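PDB 3LIU: putative cell adhesion protein from Parabacteroides distasonis, which probably serves as a structural subunit (fimbrillin) of adhesive pili on the surface of this gut bacterium. Local coordinates for residues A17-A22 with V134-N139; Y193-F198 with G313-L318; L236-G241 with G259-Y264; V284-K289 with V354-K359. One frame throughout, in Å; residues are numbered along the deposited sequence.

Interaction 1: residues A17-A22 with V134-N139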
loop_
_atom_site.group_PDB
_atom_site.type_symbol
_atom_site.label_atom_id
_atom_site.label_comp_id
_atom_site.label_asym_id
_atom_site.label_seq_id
_atom_site.Cartn_x
_atom_site.Cartn_y
_atom_site.Cartn_z
ATOM N N ALA A 17 -16.382 14.742 29.087
ATOM C CA ALA A 17 -16.305 15.758 28.051
ATOM C C ALA A 17 -16.851 15.176 26.746
ATOM O O ALA A 17 -17.218 13.996 26.669
ATOM C CB ALA A 17 -14.857 16.229 27.878
ATOM N N GLN A 18 -16.957 16.041 25.750
ATOM C CA GLN A 18 -17.360 15.636 24.420
ATOM C C GLN A 18 -16.210 15.962 23.476
ATOM O O GLN A 18 -15.420 16.881 23.740
ATOM C CB GLN A 18 -18.643 16.351 23.993
ATOM C CG GLN A 18 -19.859 16.095 24.913
ATOM C CD GLN A 18 -20.639 14.838 24.551
ATOM O OE1 GLN A 18 -20.784 14.493 23.374
ATOM N NE2 GLN A 18 -21.171 14.161 25.568
ATOM N N LEU A 19 -16.113 15.193 22.401
ATOM C CA LEU A 19 -15.081 15.342 21.390
ATOM C C LEU A 19 -15.754 15.264 20.038
ATOM O O LEU A 19 -16.533 14.333 19.790
ATOM C CB LEU A 19 -14.038 14.228 21.504
ATOM C CG LEU A 19 -12.901 14.311 20.484
ATOM C CD1 LEU A 19 -12.120 15.651 20.648
ATOM C CD2 LEU A 19 -11.977 13.126 20.624
ATOM N N ALA A 20 -15.480 16.250 19.187
ATOM C CA ALA A 20 -15.803 16.188 17.764
ATOM C C ALA A 20 -14.517 16.439 16.995
ATOM O O ALA A 20 -13.638 17.196 17.433
ATOM C CB ALA A 20 -16.876 17.189 17.380
ATOM N N LEU A 21 -14.405 15.805 15.846
ATOM C CA LEU A 21 -13.115 15.747 15.146
ATOM C C LEU A 21 -13.352 15.932 13.651
ATOM O O LEU A 21 -14.283 15.373 13.130
ATOM C CB LEU A 21 -12.401 14.421 15.490
ATOM C CG LEU A 21 -10.964 14.220 15.009
ATOM C CD1 LEU A 21 -10.167 13.370 15.997
ATOM C CD2 LEU A 21 -10.910 13.635 13.594
ATOM N N ALA A 22 -12.547 16.767 12.984
ATOM C CA ALA A 22 -12.653 16.976 11.543
ATOM C C ALA A 22 -11.382 16.509 10.825
ATOM O O ALA A 22 -10.251 16.795 11.296
ATOM C CB ALA A 22 -12.954 18.419 11.254
ATOM N N VAL A 134 -3.315 15.993 22.856
ATOM C CA VAL A 134 -4.217 17.085 23.178
ATOM C C VAL A 134 -4.622 17.065 24.652
ATOM O O VAL A 134 -4.534 16.032 25.332
ATOM C CB VAL A 134 -5.503 17.022 22.317
ATOM C CG1 VAL A 134 -5.151 17.117 20.836
ATOM C CG2 VAL A 134 -6.325 15.764 22.631
ATOM N N THR A 135 -5.061 18.210 25.152
ATOM C CA THR A 135 -5.665 18.262 26.494
ATOM C C THR A 135 -7.152 18.554 26.364
ATOM O O THR A 135 -7.557 19.620 25.897
ATOM C CB THR A 135 -4.951 19.265 27.399
ATOM O OG1 THR A 135 -3.581 18.884 27.465
ATOM C CG2 THR A 135 -5.572 19.294 28.841
ATOM N N LEU A 136 -7.954 17.566 26.740
ATOM C CA LEU A 136 -9.409 17.676 26.660
ATOM C C LEU A 136 -9.911 18.390 27.909
ATOM O O LEU A 136 -9.558 18.025 29.020
ATOM C CB LEU A 136 -10.051 16.274 26.500
ATOM C CG LEU A 136 -9.610 15.454 25.260
ATOM C CD1 LEU A 136 -9.962 13.949 25.354
ATOM C CD2 LEU A 136 -10.153 16.051 23.962
ATOM N N VAL A 137 -10.735 19.413 27.714
ATOM C CA VAL A 137 -11.276 20.223 28.809
ATOM C C VAL A 137 -12.587 19.610 29.271
ATOM O O VAL A 137 -13.423 19.189 28.462
ATOM C CB VAL A 137 -11.473 21.680 28.355
ATOM C CG1 VAL A 137 -12.180 22.509 29.424
ATOM C CG2 VAL A 137 -10.132 22.275 28.030
ATOM N N ALA A 138 -12.739 19.523 30.580
ATOM C CA ALA A 138 -13.928 18.894 31.180
ATOM C C ALA A 138 -15.194 19.709 30.928
ATOM O O ALA A 138 -15.143 20.932 30.772
ATOM C CB ALA A 138 -13.722 18.673 32.680
ATOM N N ASN A 139 -16.318 18.995 30.832
ATOM C CA ASN A 139 -17.638 19.611 30.767
ATOM C C ASN A 139 -17.790 20.582 29.627
ATOM O O ASN A 139 -18.318 21.657 29.810
ATOM C CB ASN A 139 -17.940 20.319 32.091
ATOM C CG ASN A 139 -17.849 19.379 33.266
ATOM O OD1 ASN A 139 -18.309 18.240 33.193
ATOM N ND2 ASN A 139 -17.231 19.828 34.340
#

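Interaction 2: residues Y193-F198 with G313-L318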
loop_
_atom_site.group_PDB
_atom_site.type_symbol
_atom_site.label_atom_id
_atom_site.label_comp_id
_atom_site.label_asym_id
_atom_site.label_seq_id
_atom_site.Cartn_x
_atom_site.Cartn_y
_atom_site.Cartn_z
ATOM N N TYR A 193 21.045 -9.590 -32.440
ATOM C CA TYR A 193 19.658 -9.525 -32.952
ATOM C C TYR A 193 18.991 -8.147 -32.729
ATOM O O TYR A 193 19.369 -7.368 -31.841
ATOM C CB TYR A 193 18.779 -10.608 -32.274
ATOM C CG TYR A 193 18.669 -10.377 -30.761
ATOM C CD1 TYR A 193 17.772 -9.449 -30.234
ATOM C CD2 TYR A 193 19.513 -11.039 -29.866
ATOM C CE1 TYR A 193 17.706 -9.212 -28.854
ATOM C CE2 TYR A 193 19.443 -10.798 -28.492
ATOM C CZ TYR A 193 18.540 -9.877 -28.005
ATOM O OH TYR A 193 18.488 -9.622 -26.662
ATOM N N GLU A 194 17.941 -7.917 -33.504
ATOM C CA GLU A 194 17.064 -6.783 -33.361
ATOM C C GLU A 194 15.730 -7.167 -32.684
ATOM O O GLU A 194 15.109 -8.129 -33.062
ATOM C CB GLU A 194 16.716 -6.302 -34.770
ATOM C CG GLU A 194 17.731 -5.394 -35.390
ATOM C CD GLU A 194 17.416 -5.144 -36.858
ATOM O OE1 GLU A 194 16.317 -4.610 -37.156
ATOM O OE2 GLU A 194 18.255 -5.513 -37.706
ATOM N N SER A 195 15.263 -6.364 -31.742
ATOM C CA SER A 195 13.933 -6.533 -31.206
ATOM C C SER A 195 12.963 -6.026 -32.246
ATOM O O SER A 195 13.232 -5.007 -32.849
ATOM C CB SER A 195 13.747 -5.734 -29.926
ATOM O OG SER A 195 14.565 -6.230 -28.885
ATOM N N LYS A 196 11.853 -6.736 -32.460
ATOM C CA LYS A 196 10.838 -6.308 -33.406
ATOM C C LYS A 196 9.517 -5.903 -32.776
ATOM O O LYS A 196 8.910 -4.955 -33.235
ATOM C CB LYS A 196 10.599 -7.395 -34.444
ATOM C CG LYS A 196 11.743 -7.531 -35.435
ATOM C CD LYS A 196 11.837 -6.335 -36.435
ATOM C CE LYS A 196 13.278 -6.160 -36.943
ATOM N NZ LYS A 196 13.409 -5.395 -38.217
ATOM N N SER A 197 9.054 -6.613 -31.755
ATOM C CA SER A 197 7.786 -6.271 -31.110
ATOM C C SER A 197 7.635 -6.987 -29.778
ATOM O O SER A 197 8.305 -7.994 -29.507
ATOM C CB SER A 197 6.581 -6.611 -31.983
ATOM O OG SER A 197 6.486 -8.004 -32.229
ATOM N N PHE A 198 6.770 -6.449 -28.933
ATOM C CA PHE A 198 6.361 -7.140 -27.709
ATOM C C PHE A 198 4.895 -6.858 -27.525
ATOM O O PHE A 198 4.507 -5.692 -27.532
ATOM C CB PHE A 198 7.126 -6.613 -26.529
ATOM C CG PHE A 198 6.673 -7.167 -25.197
ATOM C CD1 PHE A 198 6.997 -8.459 -24.818
ATOM C CD2 PHE A 198 5.956 -6.390 -24.323
ATOM C CE1 PHE A 198 6.574 -8.962 -23.620
ATOM C CE2 PHE A 198 5.550 -6.877 -23.124
ATOM C CZ PHE A 198 5.858 -8.165 -22.759
ATOM N N GLY A 313 4.305 -11.651 -22.009
ATOM C CA GLY A 313 3.871 -11.315 -23.371
ATOM C C GLY A 313 4.673 -12.046 -24.432
ATOM O O GLY A 313 5.510 -12.893 -24.122
ATOM N N ASP A 314 4.428 -11.706 -25.687
ATOM C CA ASP A 314 5.040 -12.405 -26.816
ATOM C C ASP A 314 6.099 -11.495 -27.382
ATOM O O ASP A 314 5.798 -10.358 -27.735
ATOM C CB ASP A 314 3.995 -12.730 -27.895
ATOM C CG ASP A 314 2.896 -13.654 -27.386
ATOM O OD1 ASP A 314 3.039 -14.250 -26.295
ATOM O OD2 ASP A 314 1.863 -13.745 -28.067
ATOM N N TYR A 315 7.334 -11.989 -27.455
ATOM C CA TYR A 315 8.466 -11.164 -27.890
ATOM C C TYR A 315 8.955 -11.710 -29.204
ATOM O O TYR A 315 9.207 -12.917 -29.356
ATOM C CB TYR A 315 9.582 -11.175 -26.837
ATOM C CG TYR A 315 10.881 -10.533 -27.283
ATOM C CD1 TYR A 315 11.063 -9.141 -27.250
ATOM C CD2 TYR A 315 11.919 -11.310 -27.750
ATOM C CE1 TYR A 315 12.272 -8.566 -27.675
ATOM C CE2 TYR A 315 13.115 -10.753 -28.172
ATOM C CZ TYR A 315 13.296 -9.401 -28.136
ATOM O OH TYR A 315 14.497 -8.916 -28.586
ATOM N N THR A 316 9.101 -10.809 -30.151
ATOM C CA THR A 316 9.544 -11.156 -31.488
ATOM C C THR A 316 10.883 -10.460 -31.785
ATOM O O THR A 316 11.035 -9.258 -31.541
ATOM C CB THR A 316 8.459 -10.720 -32.515
ATOM O OG1 THR A 316 7.199 -11.303 -32.145
ATOM C CG2 THR A 316 8.841 -11.127 -33.920
ATOM N N TYR A 317 11.840 -11.218 -32.317
ATOM C CA TYR A 317 13.140 -10.672 -32.672
ATOM C C TYR A 317 13.605 -11.229 -34.014
ATOM O O TYR A 317 13.103 -12.244 -34.484
ATOM C CB TYR A 317 14.156 -10.998 -31.597
ATOM C CG TYR A 317 14.366 -12.478 -31.400
ATOM C CD1 TYR A 317 13.422 -13.249 -30.715
ATOM C CD2 TYR A 317 15.520 -13.101 -31.876
ATOM C CE1 TYR A 317 13.625 -14.590 -30.514
ATOM C CE2 TYR A 317 15.720 -14.455 -31.708
ATOM C CZ TYR A 317 14.774 -15.200 -31.028
ATOM O OH TYR A 317 14.951 -16.561 -30.865
ATOM N N LEU A 318 14.549 -10.527 -34.629
ATOM C CA LEU A 318 15.170 -10.959 -35.889
ATOM C C LEU A 318 16.619 -11.281 -35.611
ATOM O O LEU A 318 17.413 -10.376 -35.374
ATOM C CB LEU A 318 15.078 -9.872 -36.954
ATOM C CG LEU A 318 15.606 -10.270 -38.341
ATOM C CD1 LEU A 318 14.765 -11.402 -38.969
ATOM C CD2 LEU A 318 15.592 -9.047 -39.226
HETATM O O HOH W 1 19.004 -8.509 -36.994
HETATM O O HOH W 2 5.737 -9.927 -30.383
#

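Interaction 3: residues L236-G241 with G259-Y264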
loop_
_atom_site.group_PDB
_atom_site.type_symbol
_atom_site.label_atom_id
_atom_site.label_comp_id
_atom_site.label_asym_id
_atom_site.label_seq_id
_atom_site.Cartn_x
_atom_site.Cartn_y
_atom_site.Cartn_z
ATOM N N LEU A 236 2.524 -17.510 3.738
ATOM C CA LEU A 236 1.101 -17.409 3.368
ATOM C C LEU A 236 0.596 -15.940 3.490
ATOM O O LEU A 236 -0.450 -15.589 2.928
ATOM C CB LEU A 236 0.244 -18.320 4.243
ATOM C CG LEU A 236 0.432 -19.836 4.045
ATOM C CD1 LEU A 236 -0.301 -20.549 5.149
ATOM C CD2 LEU A 236 -0.045 -20.313 2.699
ATOM N N ASP A 237 1.360 -15.116 4.214
ATOM C CA ASP A 237 1.061 -13.685 4.437
ATOM C C ASP A 237 1.579 -12.771 3.356
ATOM O O ASP A 237 1.199 -11.609 3.318
ATOM C CB ASP A 237 1.611 -13.243 5.784
ATOM C CG ASP A 237 0.928 -13.961 6.947
ATOM O OD1 ASP A 237 -0.276 -13.700 7.134
ATOM O OD2 ASP A 237 1.593 -14.739 7.655
ATOM N N TYR A 238 2.477 -13.286 2.514
ATOM C CA TYR A 238 2.747 -12.723 1.209
ATOM C C TYR A 238 1.606 -13.097 0.251
ATOM O O TYR A 238 1.115 -14.218 0.279
ATOM C CB TYR A 238 4.083 -13.241 0.621
ATOM C CG TYR A 238 5.340 -12.647 1.216
ATOM C CD1 TYR A 238 5.633 -11.299 1.048
ATOM C CD2 TYR A 238 6.278 -13.436 1.887
ATOM C CE1 TYR A 238 6.776 -10.757 1.535
ATOM C CE2 TYR A 238 7.434 -12.887 2.392
ATOM C CZ TYR A 238 7.669 -11.521 2.199
ATOM O OH TYR A 238 8.784 -10.910 2.676
ATOM N N LYS A 239 1.228 -12.165 -0.629
ATOM C CA LYS A 239 0.164 -12.380 -1.577
ATOM C C LYS A 239 0.664 -12.273 -3.010
ATOM O O LYS A 239 1.574 -11.538 -3.303
ATOM C CB LYS A 239 -0.995 -11.389 -1.344
ATOM C CG LYS A 239 -1.498 -11.264 0.085
ATOM C CD LYS A 239 -1.950 -12.597 0.720
ATOM C CE LYS A 239 -2.230 -12.456 2.207
ATOM N NZ LYS A 239 -2.638 -13.750 2.846
ATOM N N VAL A 240 0.052 -13.044 -3.898
ATOM C CA VAL A 240 0.537 -13.214 -5.238
ATOM C C VAL A 240 -0.665 -13.372 -6.169
ATOM O O VAL A 240 -1.676 -14.019 -5.817
ATOM C CB VAL A 240 1.525 -14.416 -5.387
ATOM C CG1 VAL A 240 0.835 -15.807 -5.137
ATOM C CG2 VAL A 240 2.184 -14.381 -6.736
ATOM N N GLY A 241 -0.545 -12.813 -7.369
ATOM C CA GLY A 241 -1.687 -12.733 -8.296
ATOM C C GLY A 241 -2.061 -14.016 -9.026
ATOM O O GLY A 241 -3.234 -14.221 -9.413
ATOM N N GLY A 259 8.557 -19.478 -1.302
ATOM C CA GLY A 259 7.398 -19.880 -0.531
ATOM C C GLY A 259 6.081 -20.062 -1.277
ATOM O O GLY A 259 5.840 -19.499 -2.363
ATOM N N LEU A 260 5.200 -20.843 -0.665
ATOM C CA LEU A 260 3.821 -20.882 -1.102
ATOM C C LEU A 260 3.159 -19.639 -0.533
ATOM O O LEU A 260 2.911 -19.540 0.646
ATOM C CB LEU A 260 3.116 -22.156 -0.622
ATOM C CG LEU A 260 1.619 -22.377 -0.895
ATOM C CD1 LEU A 260 1.307 -22.346 -2.390
ATOM C CD2 LEU A 260 1.140 -23.743 -0.300
ATOM N N GLN A 261 2.865 -18.710 -1.420
ATOM C CA GLN A 261 2.208 -17.481 -1.097
ATOM C C GLN A 261 0.716 -17.651 -1.447
ATOM O O GLN A 261 0.325 -18.510 -2.236
ATOM C CB GLN A 261 2.838 -16.347 -1.936
ATOM C CG GLN A 261 4.342 -16.234 -1.705
ATOM C CD GLN A 261 4.959 -14.985 -2.345
ATOM O OE1 GLN A 261 4.250 -14.141 -2.910
ATOM N NE2 GLN A 261 6.273 -14.845 -2.207
ATOM N N THR A 262 -0.108 -16.808 -0.843
ATOM C CA THR A 262 -1.557 -16.858 -1.041
ATOM C C THR A 262 -2.004 -16.068 -2.271
ATOM O O THR A 262 -1.718 -14.860 -2.419
ATOM C CB THR A 262 -2.247 -16.333 0.231
ATOM O OG1 THR A 262 -1.840 -17.139 1.358
ATOM C CG2 THR A 262 -3.795 -16.334 0.107
ATOM N N LYS A 263 -2.726 -16.749 -3.160
ATOM C CA LYS A 263 -3.297 -16.110 -4.316
ATOM C C LYS A 263 -4.365 -15.090 -3.952
ATOM O O LYS A 263 -5.253 -15.346 -3.137
ATOM C CB LYS A 263 -3.915 -17.139 -5.214
ATOM C CG LYS A 263 -4.514 -16.589 -6.509
ATOM C CD LYS A 263 -4.633 -17.715 -7.528
ATOM C CE LYS A 263 -5.927 -17.740 -8.254
ATOM N NZ LYS A 263 -6.939 -18.310 -7.407
ATOM N N TYR A 264 -4.255 -13.941 -4.573
ATOM C CA TYR A 264 -5.232 -12.891 -4.451
ATOM C C TYR A 264 -5.475 -12.396 -5.869
ATOM O O TYR A 264 -4.599 -11.768 -6.471
ATOM C CB TYR A 264 -4.703 -11.790 -3.503
ATOM C CG TYR A 264 -5.637 -10.645 -3.251
ATOM C CD1 TYR A 264 -7.018 -10.830 -3.228
ATOM C CD2 TYR A 264 -5.146 -9.384 -2.972
ATOM C CE1 TYR A 264 -7.878 -9.782 -3.010
ATOM C CE2 TYR A 264 -6.021 -8.312 -2.758
ATOM C CZ TYR A 264 -7.377 -8.528 -2.778
ATOM O OH TYR A 264 -8.249 -7.506 -2.587
#

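Interaction 4: residues V284-K289 with V354-K359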
loop_
_atom_site.group_PDB
_atom_site.type_symbol
_atom_site.label_atom_id
_atom_site.label_comp_id
_atom_site.label_asym_id
_atom_site.label_seq_id
_atom_site.Cartn_x
_atom_site.Cartn_y
_atom_site.Cartn_z
ATOM N N VAL A 284 -1.072 -2.571 -2.550
ATOM C CA VAL A 284 -0.248 -3.476 -1.763
ATOM C C VAL A 284 0.081 -2.742 -0.475
ATOM O O VAL A 284 -0.045 -1.501 -0.412
ATOM C CB VAL A 284 1.091 -3.882 -2.515
ATOM C CG1 VAL A 284 0.818 -4.641 -3.779
ATOM C CG2 VAL A 284 1.947 -2.662 -2.829
ATOM N N TYR A 285 0.509 -3.478 0.546
ATOM C CA TYR A 285 1.012 -2.847 1.773
ATOM C C TYR A 285 2.535 -2.638 1.640
ATOM O O TYR A 285 3.183 -3.107 0.671
ATOM C CB TYR A 285 0.671 -3.675 3.034
ATOM C CG TYR A 285 -0.805 -3.746 3.440
ATOM C CD1 TYR A 285 -1.637 -2.638 3.352
ATOM C CD2 TYR A 285 -1.344 -4.917 3.963
ATOM C CE1 TYR A 285 -2.949 -2.685 3.738
ATOM C CE2 TYR A 285 -2.701 -4.970 4.377
ATOM C CZ TYR A 285 -3.479 -3.870 4.248
ATOM O OH TYR A 285 -4.808 -3.868 4.585
ATOM N N GLU A 286 3.114 -1.990 2.645
ATOM C CA GLU A 286 4.552 -1.745 2.634
ATOM C C GLU A 286 5.329 -3.037 2.643
ATOM O O GLU A 286 4.955 -4.019 3.294
ATOM C CB GLU A 286 5.008 -0.890 3.826
ATOM C CG GLU A 286 4.390 0.502 3.869
ATOM C CD GLU A 286 5.129 1.466 4.792
ATOM O OE1 GLU A 286 5.513 1.041 5.906
ATOM O OE2 GLU A 286 5.251 2.669 4.421
ATOM N N ASN A 287 6.402 -3.021 1.875
ATOM C CA ASN A 287 7.416 -4.041 1.887
ATOM C C ASN A 287 8.770 -3.433 1.475
ATOM O O ASN A 287 8.972 -3.048 0.311
ATOM C CB ASN A 287 7.052 -5.173 0.946
ATOM C CG ASN A 287 8.061 -6.320 1.011
ATOM O OD1 ASN A 287 8.998 -6.259 1.793
ATOM N ND2 ASN A 287 7.898 -7.333 0.155
ATOM N N THR A 288 9.635 -3.269 2.449
ATOM C CA THR A 288 11.005 -2.822 2.231
ATOM C C THR A 288 11.969 -3.892 2.630
ATOM O O THR A 288 13.098 -3.914 2.161
ATOM C CB THR A 288 11.341 -1.529 3.016
ATOM O OG1 THR A 288 11.355 -1.801 4.420
ATOM C CG2 THR A 288 10.292 -0.454 2.696
ATOM N N LYS A 289 11.549 -4.795 3.509
ATOM C CA LYS A 289 12.479 -5.828 3.988
ATOM C C LYS A 289 12.502 -7.110 3.159
ATOM O O LYS A 289 13.527 -7.760 3.092
ATOM C CB LYS A 289 12.246 -6.124 5.469
ATOM C CG LYS A 289 12.636 -4.902 6.326
ATOM C CD LYS A 289 12.196 -5.044 7.752
ATOM C CE LYS A 289 12.464 -3.771 8.585
ATOM N NZ LYS A 289 12.407 -4.133 10.053
ATOM N N VAL A 354 8.825 -0.514 -1.409
ATOM C CA VAL A 354 7.404 -0.206 -1.412
ATOM C C VAL A 354 6.968 0.423 -0.101
ATOM O O VAL A 354 6.935 -0.233 0.935
ATOM C CB VAL A 354 6.544 -1.472 -1.720
ATOM C CG1 VAL A 354 5.055 -1.140 -1.750
ATOM C CG2 VAL A 354 7.006 -2.124 -3.035
ATOM N N GLN A 355 6.614 1.712 -0.172
ATOM C CA GLN A 355 6.240 2.473 0.996
ATOM C C GLN A 355 4.859 3.059 0.758
ATOM O O GLN A 355 4.451 3.263 -0.386
ATOM C CB GLN A 355 7.246 3.568 1.284
ATOM C CG GLN A 355 8.643 3.064 1.503
ATOM C CD GLN A 355 9.621 4.219 1.794
ATOM O OE1 GLN A 355 9.242 5.197 2.396
ATOM N NE2 GLN A 355 10.858 4.097 1.353
ATOM N N ARG A 356 4.180 3.345 1.860
ATOM C CA ARG A 356 2.759 3.704 1.849
ATOM C C ARG A 356 2.497 5.053 1.139
ATOM O O ARG A 356 3.314 5.964 1.188
ATOM C CB ARG A 356 2.257 3.785 3.287
ATOM C CG ARG A 356 2.850 5.013 4.051
ATOM C CD ARG A 356 2.647 4.953 5.564
ATOM N NE ARG A 356 1.285 5.234 5.903
ATOM C CZ ARG A 356 0.855 5.678 7.095
ATOM N NH1 ARG A 356 1.675 5.861 8.114
ATOM N NH2 ARG A 356 -0.446 5.927 7.259
ATOM N N ASN A 357 1.335 5.135 0.507
ATOM C CA ASN A 357 0.774 6.382 -0.008
ATOM C C ASN A 357 1.604 7.023 -1.131
ATOM O O ASN A 357 1.640 8.240 -1.262
ATOM C CB ASN A 357 0.550 7.378 1.132
ATOM C CG ASN A 357 -0.531 8.403 0.791
ATOM O OD1 ASN A 357 -1.582 8.060 0.265
ATOM N ND2 ASN A 357 -0.271 9.645 1.091
ATOM N N TYR A 358 2.291 6.174 -1.894
ATOM C CA TYR A 358 2.982 6.548 -3.117
ATOM C C TYR A 358 2.430 5.758 -4.261
ATOM O O TYR A 358 1.967 4.643 -4.091
ATOM C CB TYR A 358 4.485 6.243 -3.037
ATOM C CG TYR A 358 5.261 7.124 -2.084
ATOM C CD1 TYR A 358 5.551 8.449 -2.402
ATOM C CD2 TYR A 358 5.679 6.641 -0.860
ATOM C CE1 TYR A 358 6.282 9.248 -1.521
ATOM C CE2 TYR A 358 6.363 7.436 0.036
ATOM C CZ TYR A 358 6.685 8.731 -0.310
ATOM O OH TYR A 358 7.386 9.492 0.578
ATOM N N LYS A 359 2.489 6.356 -5.444
ATOM C CA LYS A 359 2.137 5.701 -6.670
ATOM C C LYS A 359 3.450 5.385 -7.362
ATOM O O LYS A 359 4.324 6.251 -7.476
ATOM C CB LYS A 359 1.337 6.611 -7.561
ATOM C CG LYS A 359 -0.047 6.878 -7.098
ATOM C CD LYS A 359 -0.900 7.222 -8.293
ATOM C CE LYS A 359 -2.319 7.347 -7.903
ATOM N NZ LYS A 359 -3.238 7.255 -9.069
#

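Interaction 1: residues A17-A22 with V134-N139
One pair of side chains and one methyl against backbone carry this contact, and no hydrogen bond spans it. In the first, the methyl CD1 of Leu-19 meets the methyl CD2 of Leu-136 tip to tip at 3.9 Å, the two side chains crossing at about a right angle. Their torsions differ to make this possible: in Leu-19 CG stands anti to the backbone N (chi1 -179°), whereas in Leu-136 it lies anti to the carbonyl carbon. Branched leucines suit the place, since each is long enough to bridge two unpaired backbones and turn a methyl to its partner. In the second the backbones come close, and Ala-17 answers with nothing more than a methyl group: its CB lies 3.3 Å from O of Val-137, leaving little room for anything longer in that direction. CA of Ala-17 is 4.3 Å from N of Asn-139. Asn-139 has positive phi and psi, a left-handed conformation that asparagine accepts readily, and it helps turn the chain toward strand 141-144. One shell out, Asn-142 ties the two segments together: its OD1 accepts from N of Val-137, while its ND2 donates to O of Gln-18. Strand 141-144 also runs parallel to strand 16-24, and Ile-144 touches Leu-19. Strand 71-80 pairs with strand 16-24 too, and Leu-21 reaches Val-86 and Val-88 of strand 82-90, the neighbour of strand 127-136. Leucines meeting between unpaired strands, beside the connection that carries the chain from strand 127-136 into strand 141-144, are consistent with the transthyretin-like beta-sandwich expected of the FimA family.

Interaction 2: residues Y193-F198 with G313-L318
Strands 193-198 and 313-318 run antiparallel, their axes 4.5 Å apart at closest, and a classic beta bulge shifts the register where Lys-196 and Ser-197 both face Thr-316. O of Thr-316 accepts from N of Lys-196 at 2.8 Å and, more weakly, from N of Ser-197. Tyr-315, with CG anti to the backbone N, reaches diagonally over to the neighbouring strand so that its OH donates to OG of Ser-195 at 2.7 Å, at the ring edge and in plane. Serine is short enough to meet the phenol there; its OG also bonds to O of Gly-186. Tyr-317 turns its edge to the face of Tyr-193 in a T-shaped stack, the planes 68° apart. CE1 of Phe-198 lies 3.6 Å from CA of Gly-313, where a CB would run into the ring as it stands, so glycine suits the place. On the face that carries Ser-197 and Thr-316, one water bridges their OG and OG1 and the backbone O of Asp-314; OG1 is also bonded to Thr-327. Strand 326-336 continues the sheet beyond strand 308-319, while Phe-198 and Tyr-315 pack on Ile-366 of strand 358-366, and Ser-195 on Ile-185 of strand 172-185.

Interaction 3: residues L236-G241 with G259-Y264
A short parallel beta pair, strand 238-240 beside strand 262-263, extends the mixed sheet built on the long strand 193-213, to which strand 238-240 is bonded. Three backbone hydrogen bonds hold the pair together: N of Thr-262 to O of Tyr-238, N of Val-240 to O of Thr-262 at 2.9 Å, and N of Tyr-264 to O of Val-240. On one side, CD of Gln-261 packs on CB of Tyr-238 at 3.6 Å, the extended chain carrying NE2 onward to Ser-207 OG and Lys-258 O. Beta-branched Val-240 sets CG1 against CB of Gln-261. On the other side Lys-239 bends at chi2 (-56°) and runs alongside Thr-262, pointing the same way, its CD 3.8 Å from CB of Thr-262. That bend brings NZ back to O of Leu-236, at 2.9 Å, in the carbonyl plane. An alanine in place of Lys-239 would remove the ammonium and the methylenes beyond CB, and would probably loosen the turn at Leu-236 and uncover one flank of Thr-262. Threonine suits its place by its hydroxyl, its CB lying against the lysine chain: OG1 of Thr-262 donates to a lone pair of that same O of Leu-236, at 2.6 Å.

Interaction 4: residues V284-K289 with V354-K359
Glu-286 reaches from its own loop to the backbone of residues 354-359, and each step of its side chain has a neighbour there. CB lies 3.5 Å from O of Val-354. With CG anti to the carbonyl carbon (chi1 -62°), the chain then extends past Gln-355, and CG stands 3.5 Å and CD 3.6 Å from N of Arg-356. At the tip OE2 accepts from that N of Arg-356 at 2.9 Å through its anti lone pair, while OE1 takes N of Ile-223. Two backbone N-H groups thus satisfy a buried carboxylate, a task a glutamate has the length to do. The guanidinium of Arg-356 turns away toward Asp-174 and Gly-221, its plane nearly perpendicular to the carboxylate, yet its charge is close enough that it may help keep Glu-286 ionised. An alanine in place of Glu-286 would leave N of Arg-356 and N of Ile-223 without these acceptors and would probably loosen the loop against residues 354-356. Alongside, Asn-287 and Val-354 form a single antiparallel bridge of two backbone hydrogen bonds, and CG1 of Val-354 packs against CG2 of Val-284 at 3.6 Å, a snug fit for two beta-branched residues. Both segments hang on strand 172-185 through backbone hydrogen bonds, Val-284 with Ala-176 and, leading into strand 358-366, Asn-357 with Val-175 and Tyr-358 with Ser-177.

The contacts are spread along an elongated chain. Interactions 1 and 2 lie on opposite sides of its centre, their own centres about 65 Å apart, whereas interaction 4 sits near the middle, about 34 Å from interaction 1 and 33 Å from interaction 2. Interaction 3 is the neighbour of interaction 4: CE1 of Tyr-238 packs 3.9 Å from ND2 of Asn-287. Interactions 2 and 3 share the sheet of strand 193-213, with nearest atoms about 15 Å apart, and in sequence interaction 3 falls between the two segments of interaction 2. Interactions 1 and 4 instead involve strands outside that sheet, 16-24, 127-136 and 358-366. No ligand or active site is known at any of them.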